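Local coordinates for Orf c02003 protein (Sulfolobus solfataricus P2, PDB 2Q00) that is of unknown function but belongs to the archaeal PaREP1 family and folds as a compact, single-chain bundle of helices, at residues 32-37 against 81-86; 87-92 against 105-110. All blocks are in the same frame, centred on the assembly; numbering follows the deposited sequence.

Contact 1 (32-37 against 81-86); sequences KAAEEA and ILWKSA
A34, touching both W83 and A86, brings two long helices of an all-helical bundle together close to the centre of the chain. Helix 23-45, which carries 32-37, and helix 79-95, which carries 81-86, run roughly antiparallel: their short segments meet at 147° between N-to-C directions, with the axes 9.8 Å apart. Alanine suits this place because its side chain ends at CB. Both A34 and A86 point that methyl at the facing helix, and their CA atoms, 6.2 Å apart, form the closest CA pair across the two segments. A34 also touches L114 of helix 101-122 and A86 touches Y31, so the small pair sits among larger apolar and aromatic neighbours.

One turn before A86, the indole of W83 fills the space beside the alanines. Its CA-CB bond points past helix 23-45 rather than at it, yet with CG anti to the backbone N (chi1 176°) the six-membered ring swings across and presents its CZ3 corner to the other backbone. CZ3 lies 3.8 Å from A34 CB, which approaches the ring obliquely. Near the plane of the indole, at its edge, lie A34 C and E35 N, the latter 3.9 Å from W83 CZ3. A tryptophan can thus bridge the interhelical distance with a rigid, flat group. F66 meets this indole edge-to-face, while L65 and S69 of helix 62-71 also touch it, so W83 ties a third helix to the pair.

E35 takes part through its backbone, its carboxylate being directed to a salt bridge with K39 one turn later. No hydrogen bond crosses between the segments; their tightest point is the methyl pair, A34 CB to A86 CB at 3.3 Å.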
loop_
_atom_site.group_PDB
_atom_site.type_symbol
_atom_site.label_atom_id
_atom_site.label_comp_id
_atom_site.label_asym_id
_atom_site.label_seq_id
_atom_site.Cartn_x
_atom_site.Cartn_y
_atom_site.Cartn_z
ATOM N N LYS A 32 -2.012 2.303 -4.449
ATOM C CA LYS A 32 -1.331 1.398 -5.369
ATOM C C LYS A 32 0.055 1.069 -4.826
ATOM O O LYS A 32 0.524 -0.054 -4.968
ATOM C CB LYS A 32 -1.221 2.020 -6.762
ATOM C CG LYS A 32 -2.524 1.992 -7.537
ATOM C CD LYS A 32 -2.359 2.578 -8.928
ATOM C CE LYS A 32 -3.643 2.460 -9.757
ATOM N NZ LYS A 32 -3.395 2.963 -11.154
ATOM N N ALA A 33 0.701 2.049 -4.198
ATOM C CA ALA A 33 2.015 1.834 -3.606
ATOM C C ALA A 33 1.870 0.768 -2.530
ATOM O O ALA A 33 2.726 -0.107 -2.382
ATOM C CB ALA A 33 2.565 3.142 -2.982
ATOM N N ALA A 34 0.775 0.845 -1.777
ATOM C CA ALA A 34 0.513 -0.115 -0.703
ATOM C C ALA A 34 0.232 -1.503 -1.255
ATOM O O ALA A 34 0.721 -2.503 -0.725
ATOM C CB ALA A 34 -0.658 0.351 0.148
ATOM N N GLU A 35 -0.551 -1.570 -2.326
ATOM C CA GLU A 35 -0.862 -2.860 -2.902
ATOM C C GLU A 35 0.423 -3.580 -3.323
ATOM O O GLU A 35 0.614 -4.764 -3.020
ATOM C CB GLU A 35 -1.787 -2.698 -4.096
ATOM C CG GLU A 35 -2.137 -4.032 -4.739
ATOM C CD GLU A 35 -3.146 -3.905 -5.864
ATOM O OE1 GLU A 35 -4.169 -3.205 -5.674
ATOM O OE2 GLU A 35 -2.916 -4.520 -6.931
ATOM N N GLU A 36 1.314 -2.845 -3.992
ATOM C CA GLU A 36 2.582 -3.399 -4.454
ATOM C C GLU A 36 3.465 -3.833 -3.296
ATOM O O GLU A 36 4.194 -4.824 -3.396
ATOM C CB GLU A 36 3.330 -2.378 -5.309
ATOM C CG GLU A 36 2.579 -1.965 -6.560
ATOM C CD GLU A 36 2.329 -3.134 -7.485
ATOM O OE1 GLU A 36 3.314 -3.802 -7.861
ATOM O OE2 GLU A 36 1.152 -3.383 -7.832
ATOM N N ALA A 37 3.409 -3.090 -2.200
ATOM C CA ALA A 37 4.214 -3.422 -1.032
ATOM C C ALA A 37 3.793 -4.781 -0.498
ATOM O O ALA A 37 4.631 -5.597 -0.109
ATOM C CB ALA A 37 4.041 -2.364 0.040
ATOM N N ILE A 81 -2.385 -3.161 10.184
ATOM C CA ILE A 81 -2.966 -1.852 10.444
ATOM C C ILE A 81 -2.468 -0.769 9.484
ATOM O O ILE A 81 -3.169 0.215 9.250
ATOM C CB ILE A 81 -2.772 -1.437 11.913
ATOM C CG1 ILE A 81 -1.427 -1.921 12.430
ATOM C CG2 ILE A 81 -3.875 -2.057 12.766
ATOM C CD1 ILE A 81 -1.151 -1.536 13.874
ATOM N N LEU A 82 -1.278 -0.944 8.915
ATOM C CA LEU A 82 -0.776 0.021 7.940
ATOM C C LEU A 82 -1.663 -0.167 6.715
ATOM O O LEU A 82 -2.045 0.793 6.033
ATOM C CB LEU A 82 0.681 -0.267 7.583
ATOM C CG LEU A 82 1.773 0.317 8.486
ATOM C CD1 LEU A 82 1.335 0.260 9.928
ATOM C CD2 LEU A 82 3.069 -0.458 8.292
ATOM N N TRP A 83 -2.010 -1.417 6.448
ATOM C CA TRP A 83 -2.874 -1.712 5.319
ATOM C C TRP A 83 -4.236 -1.003 5.417
ATOM O O TRP A 83 -4.756 -0.509 4.410
ATOM C CB TRP A 83 -3.089 -3.225 5.179
ATOM C CG TRP A 83 -4.051 -3.531 4.084
ATOM C CD1 TRP A 83 -5.323 -4.010 4.215
ATOM C CD2 TRP A 83 -3.860 -3.272 2.682
ATOM N NE1 TRP A 83 -5.938 -4.056 2.982
ATOM C CE2 TRP A 83 -5.062 -3.611 2.026
ATOM C CE3 TRP A 83 -2.789 -2.783 1.921
ATOM C CZ2 TRP A 83 -5.223 -3.478 0.639
ATOM C CZ3 TRP A 83 -2.947 -2.650 0.543
ATOM C CH2 TRP A 83 -4.159 -2.997 -0.080
ATOM N N LYS A 84 -4.817 -0.949 6.618
ATOM C CA LYS A 84 -6.115 -0.288 6.790
ATOM C C LYS A 84 -6.050 1.148 6.276
ATOM O O LYS A 84 -6.934 1.589 5.535
ATOM C CB LYS A 84 -6.543 -0.298 8.261
ATOM C CG LYS A 84 -6.844 -1.694 8.812
ATOM C CD LYS A 84 -7.415 -1.630 10.236
ATOM C CE LYS A 84 -7.674 -3.024 10.822
ATOM N NZ LYS A 84 -6.424 -3.826 11.025
ATOM N N SER A 85 -4.996 1.866 6.670
ATOM C CA SER A 85 -4.784 3.248 6.228
ATOM C C SER A 85 -4.795 3.329 4.698
ATOM O O SER A 85 -5.367 4.259 4.102
ATOM C CB SER A 85 -3.438 3.766 6.720
ATOM O OG SER A 85 -3.357 3.691 8.121
ATOM N N ALA A 86 -4.141 2.357 4.067
ATOM C CA ALA A 86 -4.090 2.321 2.618
ATOM C C ALA A 86 -5.530 2.200 2.107
ATOM O O ALA A 86 -5.941 2.915 1.181
ATOM C CB ALA A 86 -3.231 1.112 2.140
#

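Contact 2 (87-92 against 105-110); sequences WTLHVE and KKLKED
While T88 and L89 of 87-92 pack on L107 of 105-110, the rings of W87 and H90 take no part in that contact and meet each other and V91 on their own helix. One face of the W87 indole receives V91 CG2, 3.5 Å above the plane and offset toward the rim. W87 CE3 lies in the H90 plane, at the imidazole edge. F66 meets W87 edge-to-face, and Y31 stacks on H90.

Across the contact, L89 and L107 slide past each other in opposite directions, L89 CG lying 3.7 Å from L107 CB. Branching lets L89 grip two places: CD2 packs on L107, whereas CD1 rests against the backbone of K108, 3.8 Å from its N. The side chain of L107 crosses T88 at about a right angle, bringing its CD1 within 3.7 Å of T88 CG2. Threonine suits this margin: chi1 of -57° sets OG1 beside the backbone N, where it hydrogen-bonds to K84 O, and leaves CG2 for the apolar contact. With an alanine in place of L89, L107 CB and the K108 backbone would probably lose their packing partner and a gap would open between the helices. A leucine from each helix sliding past the other is typical of an antiparallel helical bundle.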
loop_
_atom_site.group_PDB
_atom_site.type_symbol
_atom_site.label_atom_id
_atom_site.label_comp_id
_atom_site.label_asym_id
_atom_site.label_seq_id
_atom_site.Cartn_x
_atom_site.Cartn_y
_atom_site.Cartn_z
ATOM N N TRP A 87 -6.297 1.302 2.724
ATOM C CA TRP A 87 -7.684 1.081 2.326
ATOM C C TRP A 87 -8.482 2.370 2.474
ATOM O O TRP A 87 -9.246 2.736 1.581
ATOM C CB TRP A 87 -8.296 -0.048 3.178
ATOM C CG TRP A 87 -9.687 -0.468 2.760
ATOM C CD1 TRP A 87 -10.846 -0.318 3.481
ATOM C CD2 TRP A 87 -10.072 -1.056 1.509
ATOM N NE1 TRP A 87 -11.924 -0.768 2.749
ATOM C CE2 TRP A 87 -11.479 -1.225 1.536
ATOM C CE3 TRP A 87 -9.369 -1.452 0.367
ATOM C CZ2 TRP A 87 -12.190 -1.772 0.462
ATOM C CZ3 TRP A 87 -10.078 -1.993 -0.701
ATOM C CH2 TRP A 87 -11.474 -2.146 -0.647
ATOM N N THR A 88 -8.283 3.068 3.592
ATOM C CA THR A 88 -8.992 4.329 3.856
ATOM C C THR A 88 -8.694 5.339 2.766
ATOM O O THR A 88 -9.584 6.054 2.290
ATOM C CB THR A 88 -8.566 4.981 5.174
ATOM O OG1 THR A 88 -8.778 4.073 6.260
ATOM C CG2 THR A 88 -9.366 6.259 5.395
ATOM N N LEU A 89 -7.423 5.416 2.394
ATOM C CA LEU A 89 -7.015 6.322 1.341
ATOM C C LEU A 89 -7.775 5.935 0.078
ATOM O O LEU A 89 -8.281 6.796 -0.641
ATOM C CB LEU A 89 -5.496 6.215 1.102
ATOM C CG LEU A 89 -4.618 7.008 2.071
ATOM C CD1 LEU A 89 -3.160 6.665 1.915
ATOM C CD2 LEU A 89 -4.855 8.481 1.804
ATOM N N HIS A 90 -7.859 4.632 -0.174
ATOM C CA HIS A 90 -8.532 4.120 -1.357
ATOM C C HIS A 90 -10.014 4.488 -1.416
ATOM O O HIS A 90 -10.467 5.129 -2.370
ATOM C CB HIS A 90 -8.388 2.597 -1.419
ATOM C CG HIS A 90 -8.899 1.992 -2.689
ATOM N ND1 HIS A 90 -9.384 0.703 -2.758
ATOM C CD2 HIS A 90 -8.982 2.495 -3.945
ATOM C CE1 HIS A 90 -9.747 0.437 -4.001
ATOM N NE2 HIS A 90 -9.513 1.508 -4.740
ATOM N N VAL A 91 -10.769 4.073 -0.402
ATOM C CA VAL A 91 -12.206 4.346 -0.358
ATOM C C VAL A 91 -12.562 5.818 -0.144
ATOM O O VAL A 91 -12.941 6.518 -1.082
ATOM C CB VAL A 91 -12.888 3.514 0.743
ATOM C CG1 VAL A 91 -14.365 3.848 0.800
ATOM C CG2 VAL A 91 -12.689 2.036 0.466
ATOM N N GLU A 92 -12.437 6.281 1.092
ATOM C CA GLU A 92 -12.750 7.664 1.444
ATOM C C GLU A 92 -11.975 8.716 0.658
ATOM O O GLU A 92 -12.443 9.842 0.490
ATOM C CB GLU A 92 -12.510 7.875 2.936
ATOM C CG GLU A 92 -13.541 7.187 3.803
ATOM C CD GLU A 92 -13.189 7.237 5.267
ATOM O OE1 GLU A 92 -12.847 8.337 5.755
ATOM O OE2 GLU A 92 -13.257 6.178 5.929
ATOM N N LYS A 105 -1.991 13.187 4.448
ATOM C CA LYS A 105 -0.606 13.107 4.882
ATOM C C LYS A 105 -0.463 12.081 5.995
ATOM O O LYS A 105 0.428 11.234 5.964
ATOM C CB LYS A 105 -0.112 14.473 5.365
ATOM C CG LYS A 105 -0.036 15.501 4.257
ATOM C CD LYS A 105 0.765 16.721 4.671
ATOM C CE LYS A 105 1.005 17.635 3.477
ATOM N NZ LYS A 105 1.828 18.818 3.839
ATOM N N LYS A 106 -1.366 12.153 6.964
ATOM C CA LYS A 106 -1.369 11.257 8.110
ATOM C C LYS A 106 -1.455 9.783 7.706
ATOM O O LYS A 106 -0.728 8.943 8.238
ATOM C CB LYS A 106 -2.552 11.623 9.009
ATOM C CG LYS A 106 -2.474 11.076 10.426
ATOM C CD LYS A 106 -3.695 11.528 11.264
ATOM C CE LYS A 106 -3.769 13.050 11.409
ATOM N NZ LYS A 106 -5.039 13.476 12.076
ATOM N N LEU A 107 -2.360 9.474 6.779
ATOM C CA LEU A 107 -2.539 8.103 6.308
ATOM C C LEU A 107 -1.380 7.689 5.397
ATOM O O LEU A 107 -0.808 6.615 5.573
ATOM C CB LEU A 107 -3.874 7.955 5.553
ATOM C CG LEU A 107 -5.194 8.178 6.323
ATOM C CD1 LEU A 107 -6.337 8.389 5.342
ATOM C CD2 LEU A 107 -5.499 6.996 7.230
ATOM N N LYS A 108 -1.029 8.544 4.437
ATOM C CA LYS A 108 0.062 8.248 3.502
ATOM C C LYS A 108 1.333 7.867 4.264
ATOM O O LYS A 108 2.142 7.071 3.786
ATOM C CB LYS A 108 0.341 9.461 2.592
ATOM C CG LYS A 108 1.770 10.020 2.693
ATOM C CD LYS A 108 1.737 11.526 2.827
ATOM C CE LYS A 108 3.093 12.171 2.524
ATOM N NZ LYS A 108 4.199 11.754 3.435
ATOM N N GLU A 109 1.502 8.428 5.458
ATOM C CA GLU A 109 2.685 8.121 6.258
ATOM C C GLU A 109 2.714 6.639 6.644
ATOM O O GLU A 109 3.784 6.051 6.781
ATOM C CB GLU A 109 2.722 9.006 7.508
ATOM C CG GLU A 109 4.090 9.082 8.183
ATOM C CD GLU A 109 5.230 9.461 7.222
ATOM O OE1 GLU A 109 5.099 10.436 6.427
ATOM O OE2 GLU A 109 6.271 8.772 7.277
ATOM N N ASP A 110 1.544 6.034 6.820
ATOM C CA ASP A 110 1.483 4.612 7.162
ATOM C C ASP A 110 1.859 3.780 5.916
ATOM O O ASP A 110 2.377 2.651 6.024
ATOM C CB ASP A 110 0.071 4.226 7.648
ATOM C CG ASP A 110 -0.258 4.775 9.043
ATOM O OD1 ASP A 110 0.653 4.905 9.896
ATOM O OD2 ASP A 110 -1.451 5.059 9.295
#

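Helix 79-95 serves both contacts. Its earlier segment, 81-86, meets helix 23-45 in contact 1, and the turns directly after it, 87-92, meet helix 101-122 in contact 2. Along the chain the contacts come in series, contact 1 closing before contact 2 opens, and their centres are 8 Å apart. Contact 1 is the more central, about 2 Å from the centre of the chain against about 9 Å for contact 2. They also touch directly: S85 OG makes a probable hydrogen bond to D110 OD2, and S85 CB packs on L107 CD2. Together they fasten helices 23-45 and 101-122 of the bundle to helix 79-95.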